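Local coordinates for purine phosphoribosyltransferase (Pyrococcus horikoshii, PDB 1VDM), which is probably a glycosyltransferase that, as a member of the type I phosphoribosyltransferase family, would transfer phosphoribosyl groups to or from purines, at residues I75-D80 / K107-K112. Residues are numbered along the deposited sequence; the frame is centred on the assembly and turned at random.
Sequences IPIHGD and KKLGAK
Leu109 lays its isobutyl group over Gly79 and Ile77, a compact instance of how one apolar side chain can join two surface loops. Its two methyls divide the work. Leu109 CD2 faces the peptide oxygen of Gly79, at a modelled separation too short to be comfortable and of doubtful exact value. Leu109 CD1 lies 3.3 Å from the same Gly79 O and reaches on to the buried Ile77, with Leu109 CD1 and Ile77 CG1 3.8 Å apart. The two hydrocarbon branches slant across one another; with CG1 of Ile77 set between its own backbone N and carbonyl carbon (chi1 54°), both CG1 and CD1 of Ile77 come up against the one methyl Leu109 CD1. This is the dense half of the contact, where a single methyl meets both a buried side chain and a carbonyl oxygen; Ile77 also packs on Lys54 and Ile56 of strand 53-61. Cut back to an alanine, Leu109 would lose both methyls, which would probably leave Ile77 CG1 and CD1 without their partner and open a gap beside the Gly79 carbonyl. In the type I phosphoribosyltransferase core, the two loops lead into neighbouring parallel strands, 85-90 and 113-118. The second does so directly after helix 97-107, which ends in a Schellman motif: Gly110 takes positive phi (79°), and Gly110 N bonds to Lys107 O at 2.8 Å within a type I turn that includes Leu109. The side toward Asp80 is the solvent side. The backbones stay close, with Asp80 CB 3.3 Å from Leu109 O and a backbone bond between Leu109 and Leu81 just beyond, but the carboxylate leads away. His78 points its CB away from 107-112; its imidazole meets His78 of the second subunit, the planes about 25° apart and the two NE2 atoms hydrogen-bonded.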
loop_
_atom_site.group_PDB
_atom_site.type_symbol
_atom_site.label_atom_id
_atom_site.label_comp_id
_atom_site.label_asym_id
_atom_site.label_seq_id
_atom_site.Cartn_x
_atom_site.Cartn_y
_atom_site.Cartn_z
ATOM N N ILE G 75 -42.104 2.989 9.782
ATOM C CA ILE G 75 -41.118 2.494 10.733
ATOM C C ILE G 75 -41.338 3.189 12.072
ATOM O O ILE G 75 -41.119 4.393 12.202
ATOM C CB ILE G 75 -39.688 2.787 10.255
ATOM C CG1 ILE G 75 -39.465 2.168 8.874
ATOM C CG2 ILE G 75 -38.685 2.235 11.259
ATOM C CD1 ILE G 75 -38.111 2.481 8.281
ATOM N N PRO G 76 -41.774 2.433 13.087
ATOM C CA PRO G 76 -42.027 2.987 14.418
ATOM C C PRO G 76 -40.796 3.048 15.308
ATOM O O PRO G 76 -39.744 2.505 14.978
ATOM C CB PRO G 76 -43.058 2.028 14.981
ATOM C CG PRO G 76 -42.542 0.720 14.484
ATOM C CD PRO G 76 -42.193 1.021 13.029
ATOM N N ILE G 77 -40.945 3.724 16.439
ATOM C CA ILE G 77 -39.880 3.822 17.419
ATOM C C ILE G 77 -40.478 3.205 18.674
ATOM O O ILE G 77 -41.682 3.315 18.903
ATOM C CB ILE G 77 -39.463 5.292 17.689
ATOM C CG1 ILE G 77 -40.679 6.135 18.073
ATOM C CG2 ILE G 77 -38.770 5.865 16.464
ATOM C CD1 ILE G 77 -40.339 7.576 18.365
ATOM N N HIS G 78 -39.654 2.536 19.471
ATOM C CA HIS G 78 -40.151 1.903 20.688
ATOM C C HIS G 78 -39.347 2.260 21.934
ATOM O O HIS G 78 -38.432 3.079 21.875
ATOM C CB HIS G 78 -40.190 0.386 20.500
ATOM C CG HIS G 78 -41.327 -0.089 19.648
ATOM N ND1 HIS G 78 -42.647 0.082 20.008
ATOM C CD2 HIS G 78 -41.343 -0.743 18.462
ATOM C CE1 HIS G 78 -43.427 -0.450 19.083
ATOM N NE2 HIS G 78 -42.660 -0.956 18.134
ATOM N N GLY G 79 -39.694 1.633 23.058
ATOM C CA GLY G 79 -39.014 1.912 24.314
ATOM C C GLY G 79 -39.522 3.246 24.823
ATOM O O GLY G 79 -40.091 4.006 24.044
ATOM N N ASP G 80 -39.353 3.551 26.105
ATOM C CA ASP G 80 -39.835 4.842 26.585
ATOM C C ASP G 80 -38.681 5.828 26.728
ATOM O O ASP G 80 -37.522 5.433 26.860
ATOM C CB ASP G 80 -40.582 4.704 27.918
ATOM C CG ASP G 80 -39.654 4.481 29.092
ATOM O OD1 ASP G 80 -40.110 4.659 30.245
ATOM O OD2 ASP G 80 -38.476 4.124 28.866
ATOM N N LYS G 107 -43.975 11.974 22.634
ATOM C CA LYS G 107 -44.617 12.271 23.907
ATOM C C LYS G 107 -45.284 11.013 24.448
ATOM O O LYS G 107 -45.323 10.798 25.657
ATOM C CB LYS G 107 -45.658 13.380 23.748
ATOM C CG LYS G 107 -45.068 14.745 23.443
ATOM C CD LYS G 107 -46.124 15.833 23.510
ATOM C CE LYS G 107 -45.508 17.196 23.244
ATOM N NZ LYS G 107 -46.480 18.314 23.407
ATOM N N LYS G 108 -45.803 10.181 23.546
ATOM C CA LYS G 108 -46.461 8.940 23.943
ATOM C C LYS G 108 -45.471 8.027 24.648
ATOM O O LYS G 108 -45.868 7.110 25.372
ATOM C CB LYS G 108 -47.024 8.197 22.729
ATOM C CG LYS G 108 -48.225 8.837 22.051
ATOM C CD LYS G 108 -48.684 7.944 20.906
ATOM C CE LYS G 108 -49.828 8.543 20.110
ATOM N NZ LYS G 108 -50.148 7.685 18.928
ATOM N N LEU G 109 -44.182 8.273 24.420
ATOM C CA LEU G 109 -43.124 7.472 25.030
ATOM C C LEU G 109 -42.576 8.138 26.294
ATOM O O LEU G 109 -41.616 7.657 26.897
ATOM C CB LEU G 109 -41.996 7.226 24.019
ATOM C CG LEU G 109 -42.367 6.353 22.814
ATOM C CD1 LEU G 109 -41.167 6.197 21.885
ATOM C CD2 LEU G 109 -42.842 4.993 23.302
ATOM N N GLY G 110 -43.198 9.246 26.681
ATOM C CA GLY G 110 -42.803 9.955 27.888
ATOM C C GLY G 110 -41.578 10.845 27.813
ATOM O O GLY G 110 -40.882 11.019 28.815
ATOM N N ALA G 111 -41.313 11.424 26.647
ATOM C CA ALA G 111 -40.150 12.290 26.487
ATOM C C ALA G 111 -40.067 13.390 27.548
ATOM O O ALA G 111 -41.016 14.154 27.755
ATOM C CB ALA G 111 -40.150 12.911 25.100
ATOM N N LYS G 112 -38.921 13.452 28.219
ATOM C CA LYS G 112 -38.673 14.461 29.239
ATOM C C LYS G 112 -38.752 15.821 28.544
ATOM O O LYS G 112 -39.784 16.496 28.598
ATOM C CB LYS G 112 -37.281 14.239 29.847
ATOM C CG LYS G 112 -36.812 15.279 30.864
ATOM C CD LYS G 112 -35.402 14.935 31.360
ATOM C CE LYS G 112 -34.794 16.033 32.232
ATOM N NZ LYS G 112 -34.494 17.288 31.476
#